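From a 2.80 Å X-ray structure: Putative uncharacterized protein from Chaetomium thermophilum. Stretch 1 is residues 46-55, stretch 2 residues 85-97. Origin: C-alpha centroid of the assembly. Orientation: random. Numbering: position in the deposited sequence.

Stretch 1 (46-55) FLSETEATLA
Stretch 2 (85-97) YLLRLCDSALRQT

A short strand lies across a helix in a mainly apolar contact that buries 457 Å², with one long salt bridge and no hydrogen bond between the stretches. The strand spans residues 52-54, and the helix begins before Tyr85 and runs through Arg95; their axes approach to 7.2 Å and their N-to-C directions differ by 104°, so the strand crosses the helix nearly at right angles. Register is set by Thr53 and Leu89, whose CA atoms are 5.4 Å apart; the CA atoms of Leu47 and Gln96 lie 8.5 Å apart.

The strand is extended (phi/psi -170/123, -103/177 and -94/139 for Ala52 to Leu54), whereas the helix keeps regular i to i-4 bonds, such as Ala93 N to Leu89 O at 3.0 Å. At the crossing, Thr53 (chi1 p) places CG2 3.3 Å from Ala93 N, 3.9 Å from Ala93 CB and 3.7 Å from Ser92 CB. Ser92 (chi1 m) satisfies its hydroxyl within the helix, OG donating to Arg88 O at 3.2 Å.

Leu54 and Leu89, both m,t, meet CD1 to CD1 at 3.9 Å, and Leu54 CD1 reaches Leu86 CD1 at 3.4 Å, with Leu86 in t,p. Leu89 CD2 also packs 3.7 Å from Ala52 O, although the CA-to-CB bond of Ala52 points away.

Charge is paired beside this apolar patch. Glu51 (chi1 m, chi2 t) sets OE1 3.5 Å from Arg95 NH1, near the guanidinium plane at its edge. Arg95 (m,t,m, chi4 91°) is also held from within the helix, NE donating to Asp91 OD2 at 2.7 Å, so its cation lies between two carboxylates. In the preceding loop, Glu51 N donates to Ser48 OG at 3.2 Å. Farther out, Leu47 CD1 touches Gln96 OE1 at 3.7 Å.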

ATOM      1  N   PHE A  46      31.543  12.378  71.485  1.00 39.22           N
ATOM      2  CA  PHE A  46      31.367  13.413  72.494  1.00 41.91           C
ATOM      3  C   PHE A  46      30.985  14.721  71.810  1.00 43.59           C
ATOM      4  O   PHE A  46      31.734  15.227  70.966  1.00 42.79           O
ATOM      5  CB  PHE A  46      32.647  13.583  73.308  1.00 43.25           C
ATOM      6  CG  PHE A  46      32.571  14.672  74.338  1.00 45.22           C
ATOM      7  CD1 PHE A  46      32.017  14.427  75.582  1.00 46.34           C
ATOM      8  CD2 PHE A  46      33.057  15.938  74.065  1.00 45.73           C
ATOM      9  CE1 PHE A  46      31.948  15.424  76.533  1.00 49.08           C
ATOM     10  CE2 PHE A  46      32.990  16.941  75.014  1.00 47.85           C
ATOM     11  CZ  PHE A  46      32.434  16.684  76.248  1.00 49.86           C
ATOM     12  N   LEU A  47      29.820  15.261  72.170  1.00 41.56           N
ATOM     13  CA  LEU A  47      29.363  16.535  71.626  1.00 44.69           C
ATOM     14  C   LEU A  47      29.555  17.638  72.659  1.00 49.46           C
ATOM     15  O   LEU A  47      30.495  18.432  72.558  1.00 50.52           O
ATOM     16  CB  LEU A  47      27.897  16.437  71.197  1.00 43.94           C
ATOM     17  CG  LEU A  47      27.598  15.420  70.091  1.00 41.95           C
ATOM     18  CD1 LEU A  47      26.099  15.304  69.856  1.00 41.09           C
ATOM     19  CD2 LEU A  47      28.313  15.785  68.794  1.00 40.87           C
ATOM     20  N   SER A  48      28.672  17.696  73.648  1.00 51.00           N
ATOM     21  CA  SER A  48      28.818  18.579  74.796  1.00 55.81           C
ATOM     22  C   SER A  48      29.174  17.745  76.022  1.00 57.77           C
ATOM     23  O   SER A  48      29.316  16.522  75.953  1.00 57.38           O
ATOM     24  CB  SER A  48      27.536  19.382  75.024  1.00 57.95           C
ATOM     25  OG  SER A  48      26.446  18.527  75.326  1.00 57.99           O
ATOM     26  N   GLU A  49      29.319  18.419  77.161  1.00 80.48           N
ATOM     27  CA  GLU A  49      29.664  17.728  78.397  1.00 84.69           C
ATOM     28  C   GLU A  49      28.461  17.072  79.064  1.00 82.11           C
ATOM     29  O   GLU A  49      28.611  16.506  80.152  1.00 83.87           O
ATOM     30  CB  GLU A  49      30.334  18.696  79.376  1.00 90.09           C
ATOM     31  CG  GLU A  49      29.456  19.849  79.828  1.00 93.78           C
ATOM     32  CD  GLU A  49      30.173  20.774  80.790  1.00 98.34           C
ATOM     33  OE1 GLU A  49      31.368  20.533  81.068  1.00 99.01           O
ATOM     34  OE2 GLU A  49      29.545  21.740  81.270  1.00101.74           O
ATOM     35  N   THR A  50      27.280  17.138  78.447  1.00 75.71           N
ATOM     36  CA  THR A  50      26.109  16.421  78.927  1.00 73.43           C
ATOM     37  C   THR A  50      25.552  15.431  77.915  1.00 69.48           C
ATOM     38  O   THR A  50      24.902  14.463  78.325  1.00 69.51           O
ATOM     39  CB  THR A  50      24.993  17.406  79.318  1.00 73.67           C
ATOM     40  OG1 THR A  50      23.936  16.700  79.980  1.00 73.63           O
ATOM     41  CG2 THR A  50      24.431  18.123  78.090  1.00 71.25           C
ATOM     42  N   GLU A  51      25.792  15.637  76.623  1.00 62.00           N
ATOM     43  CA  GLU A  51      25.307  14.755  75.572  1.00 57.86           C
ATOM     44  C   GLU A  51      26.468  14.016  74.920  1.00 53.03           C
ATOM     45  O   GLU A  51      27.612  14.480  74.928  1.00 52.11           O
ATOM     46  CB  GLU A  51      24.536  15.542  74.507  1.00 58.53           C
ATOM     47  CG  GLU A  51      23.096  15.853  74.878  1.00 60.97           C
ATOM     48  CD  GLU A  51      22.379  16.650  73.804  1.00 61.50           C
ATOM     49  OE1 GLU A  51      21.663  17.613  74.153  1.00 63.04           O
ATOM     50  OE2 GLU A  51      22.540  16.319  72.610  1.00 60.28           O
ATOM     51  N   ALA A  52      26.155  12.853  74.352  1.00 47.23           N
ATOM     52  CA  ALA A  52      27.129  12.042  73.631  1.00 44.97           C
ATOM     53  C   ALA A  52      26.397  10.928  72.896  1.00 42.75           C
ATOM     54  O   ALA A  52      25.670  10.142  73.515  1.00 43.38           O
ATOM     55  CB  ALA A  52      28.178  11.469  74.585  1.00 46.57           C
ATOM     56  N   THR A  53      26.576  10.850  71.582  1.00 37.48           N
ATOM     57  CA  THR A  53      25.739  10.008  70.744  1.00 34.59           C
ATOM     58  C   THR A  53      26.470   8.722  70.365  1.00 33.47           C
ATOM     59  O   THR A  53      27.630   8.505  70.714  1.00 34.52           O
ATOM     60  CB  THR A  53      25.306  10.774  69.493  1.00 33.20           C
ATOM     61  OG1 THR A  53      26.465  11.168  68.749  1.00 33.59           O
ATOM     62  CG2 THR A  53      24.507  12.011  69.879  1.00 33.67           C
ATOM     63  N   LEU A  54      25.766   7.851  69.648  1.00 32.94           N
ATOM     64  CA  LEU A  54      26.344   6.615  69.142  1.00 31.13           C
ATOM     65  C   LEU A  54      26.855   6.834  67.725  1.00 29.62           C
ATOM     66  O   LEU A  54      26.209   7.505  66.916  1.00 29.42           O
ATOM     67  CB  LEU A  54      25.310   5.487  69.163  1.00 30.58           C
ATOM     68  CG  LEU A  54      24.753   5.096  70.536  1.00 31.91           C
ATOM     69  CD1 LEU A  54      23.604   4.115  70.388  1.00 31.21           C
ATOM     70  CD2 LEU A  54      25.838   4.503  71.420  1.00 33.76           C
ATOM     71  N   ALA A  55      28.022   6.270  67.432  1.00 24.24           N
ATOM     72  CA  ALA A  55      28.614   6.432  66.114  1.00 23.48           C
ATOM     73  C   ALA A  55      27.859   5.601  65.079  1.00 22.97           C
ATOM     74  O   ALA A  55      27.090   4.694  65.407  1.00 22.14           O
ATOM     75  CB  ALA A  55      30.088   6.037  66.135  1.00 24.35           C
ATOM     76  N   TYR A  85      16.023   4.955  76.224  1.00 35.87           N
ATOM     77  CA  TYR A  85      17.339   5.582  76.282  1.00 34.55           C
ATOM     78  C   TYR A  85      18.012   5.559  74.914  1.00 31.05           C
ATOM     79  O   TYR A  85      18.581   6.568  74.479  1.00 29.49           O
ATOM     80  CB  TYR A  85      18.205   4.880  77.329  1.00 35.54           C
ATOM     81  CG  TYR A  85      19.564   5.512  77.537  1.00 34.59           C
ATOM     82  CD1 TYR A  85      19.688   6.871  77.799  1.00 34.69           C
ATOM     83  CD2 TYR A  85      20.723   4.748  77.485  1.00 34.24           C
ATOM     84  CE1 TYR A  85      20.929   7.453  77.992  1.00 35.26           C
ATOM     85  CE2 TYR A  85      21.968   5.320  77.679  1.00 34.78           C
ATOM     86  CZ  TYR A  85      22.065   6.673  77.933  1.00 35.28           C
ATOM     87  OH  TYR A  85      23.300   7.248  78.127  1.00 36.03           O
ATOM     88  N   LEU A  86      17.954   4.422  74.220  1.00 35.87           N
ATOM     89  CA  LEU A  86      18.493   4.364  72.868  1.00 32.74           C
ATOM     90  C   LEU A  86      17.790   5.366  71.961  1.00 32.37           C
ATOM     91  O   LEU A  86      18.441   6.072  71.179  1.00 31.95           O
ATOM     92  CB  LEU A  86      18.364   2.945  72.313  1.00 31.67           C
ATOM     93  CG  LEU A  86      18.879   2.709  70.888  1.00 29.39           C
ATOM     94  CD1 LEU A  86      20.315   3.178  70.735  1.00 28.78           C
ATOM     95  CD2 LEU A  86      18.765   1.236  70.519  1.00 29.24           C
ATOM     96  N   LEU A  87      16.461   5.456  72.059  1.00 26.50           N
ATOM     97  CA  LEU A  87      15.737   6.450  71.276  1.00 25.94           C
ATOM     98  C   LEU A  87      16.158   7.868  71.644  1.00 26.95           C
ATOM     99  O   LEU A  87      16.109   8.769  70.798  1.00 26.03           O
ATOM    100  CB  LEU A  87      14.228   6.279  71.467  1.00 26.47           C
ATOM    101  CG  LEU A  87      13.572   5.147  70.670  1.00 25.22           C
ATOM    102  CD1 LEU A  87      12.132   4.951  71.119  1.00 26.24           C
ATOM    103  CD2 LEU A  87      13.623   5.421  69.169  1.00 23.39           C
ATOM    104  N   ARG A  88      16.580   8.086  72.892  1.00 37.83           N
ATOM    105  CA  ARG A  88      17.046   9.412  73.281  1.00 39.22           C
ATOM    106  C   ARG A  88      18.406   9.713  72.663  1.00 36.20           C
ATOM    107  O   ARG A  88      18.630  10.819  72.158  1.00 34.34           O
ATOM    108  CB  ARG A  88      17.114   9.527  74.803  1.00 43.73           C
ATOM    109  CG  ARG A  88      17.137  10.967  75.296  1.00 48.37           C
ATOM    110  CD  ARG A  88      17.626  11.078  76.735  1.00 53.79           C
ATOM    111  NE  ARG A  88      17.415  12.420  77.275  1.00 57.22           N
ATOM    112  CZ  ARG A  88      18.167  13.479  76.987  1.00 57.92           C
ATOM    113  NH1 ARG A  88      19.192  13.370  76.150  1.00 56.88           N
ATOM    114  NH2 ARG A  88      17.889  14.656  77.532  1.00 60.23           N
ATOM    115  N   LEU A  89      19.328   8.748  72.695  1.00 29.97           N
ATOM    116  CA  LEU A  89      20.605   8.929  72.013  1.00 28.69           C
ATOM    117  C   LEU A  89      20.390   9.219  70.533  1.00 27.39           C
ATOM    118  O   LEU A  89      21.027  10.118  69.965  1.00 27.19           O
ATOM    119  CB  LEU A  89      21.476   7.686  72.193  1.00 28.12           C
ATOM    120  CG  LEU A  89      21.796   7.278  73.633  1.00 30.59           C
ATOM    121  CD1 LEU A  89      22.589   5.979  73.649  1.00 31.47           C
ATOM    122  CD2 LEU A  89      22.557   8.374  74.368  1.00 31.44           C
ATOM    123  N   CYS A  90      19.491   8.469  69.894  1.00 28.84           N
ATOM    124  CA  CYS A  90      19.143   8.756  68.507  1.00 27.51           C
ATOM    125  C   CYS A  90      18.645  10.188  68.360  1.00 27.85           C
ATOM    126  O   CYS A  90      19.064  10.916  67.452  1.00 26.75           O
ATOM    127  CB  CYS A  90      18.087   7.764  68.015  1.00 27.29           C
ATOM    128  SG  CYS A  90      18.656   6.051  67.889  1.00 27.09           S
ATOM    129  N   ASP A  91      17.750  10.615  69.256  1.00 32.40           N
ATOM    130  CA  ASP A  91      17.209  11.965  69.159  1.00 33.94           C
ATOM    131  C   ASP A  91      18.301  13.012  69.323  1.00 33.97           C
ATOM    132  O   ASP A  91      18.209  14.099  68.741  1.00 33.01           O
ATOM    133  CB  ASP A  91      16.113  12.169  70.204  1.00 37.15           C
ATOM    134  CG  ASP A  91      15.351  13.464  70.001  1.00 40.37           C
ATOM    135  OD1 ASP A  91      14.387  13.468  69.205  1.00 41.05           O
ATOM    136  OD2 ASP A  91      15.718  14.478  70.631  1.00 42.52           O
ATOM    137  N   SER A  92      19.337  12.711  70.105  1.00 38.31           N
ATOM    138  CA  SER A  92      20.461  13.629  70.235  1.00 40.00           C
ATOM    139  C   SER A  92      21.249  13.703  68.934  1.00 38.27           C
ATOM    140  O   SER A  92      21.557  14.798  68.442  1.00 39.64           O
ATOM    141  CB  SER A  92      21.364  13.190  71.390  1.00 43.34           C
ATOM    142  OG  SER A  92      20.664  13.210  72.622  1.00 46.89           O
ATOM    143  N   ALA A  93      21.581  12.545  68.356  1.00 30.95           N
ATOM    144  CA  ALA A  93      22.295  12.539  67.084  1.00 28.91           C
ATOM    145  C   ALA A  93      21.510  13.261  65.997  1.00 27.99           C
ATOM    146  O   ALA A  93      22.105  13.877  65.105  1.00 27.00           O
ATOM    147  CB  ALA A  93      22.593  11.104  66.654  1.00 27.45           C
ATOM    148  N   LEU A  94      20.178  13.204  66.054  1.00 31.11           N
ATOM    149  CA  LEU A  94      19.362  13.860  65.040  1.00 32.28           C
ATOM    150  C   LEU A  94      19.248  15.359  65.293  1.00 34.94           C
ATOM    151  O   LEU A  94      19.301  16.155  64.348  1.00 35.87           O
ATOM    152  CB  LEU A  94      17.979  13.215  64.993  1.00 32.44           C
ATOM    153  CG  LEU A  94      17.967  11.848  64.309  1.00 31.77           C
ATOM    154  CD1 LEU A  94      16.739  11.038  64.699  1.00 32.61           C
ATOM    155  CD2 LEU A  94      18.035  12.035  62.806  1.00 30.76           C
ATOM    156  N   ARG A  95      19.090  15.763  66.555  1.00 33.63           N
ATOM    157  CA  ARG A  95      19.073  17.185  66.876  1.00 35.62           C
ATOM    158  C   ARG A  95      20.408  17.842  66.558  1.00 35.11           C
ATOM    159  O   ARG A  95      20.458  19.044  66.278  1.00 35.46           O
ATOM    160  CB  ARG A  95      18.719  17.391  68.351  1.00 38.74           C
ATOM    161  CG  ARG A  95      17.240  17.200  68.673  1.00 40.62           C
ATOM    162  CD  ARG A  95      16.912  17.584  70.112  1.00 44.04           C
ATOM    163  NE  ARG A  95      17.402  16.602  71.079  1.00 46.05           N
ATOM    164  CZ  ARG A  95      18.596  16.641  71.670  1.00 48.14           C
ATOM    165  NH1 ARG A  95      19.454  17.620  71.407  1.00 48.80           N
ATOM    166  NH2 ARG A  95      18.934  15.691  72.533  1.00 48.85           N
ATOM    167  N   GLN A  96      21.500  17.077  66.594  1.00 38.00           N
ATOM    168  CA  GLN A  96      22.806  17.644  66.275  1.00 39.52           C
ATOM    169  C   GLN A  96      22.823  18.230  64.868  1.00 39.15           C
ATOM    170  O   GLN A  96      23.305  19.348  64.655  1.00 40.26           O
ATOM    171  CB  GLN A  96      23.890  16.574  66.426  1.00 40.47           C
ATOM    172  CG  GLN A  96      25.290  17.036  66.037  1.00 41.96           C
ATOM    173  CD  GLN A  96      25.792  18.179  66.898  1.00 44.27           C
ATOM    174  OE1 GLN A  96      25.269  18.433  67.985  1.00 45.26           O
ATOM    175  NE2 GLN A  96      26.812  18.878  66.414  1.00 45.00           N
ATOM    176  N   THR A  97      22.292  17.489  63.893  1.00 40.00           N
ATOM    177  CA  THR A  97      22.386  17.861  62.486  1.00 40.73           C
ATOM    178  C   THR A  97      21.063  18.367  61.919  1.00 42.62           C
ATOM    179  O   THR A  97      20.891  18.397  60.697  1.00 42.58           O
ATOM    180  CB  THR A  97      22.880  16.670  61.661  1.00 38.09           C
ATOM    181  OG1 THR A  97      21.957  15.583  61.787  1.00 36.48           O
ATOM    182  CG2 THR A  97      24.255  16.219  62.131  1.00 38.16           C
TER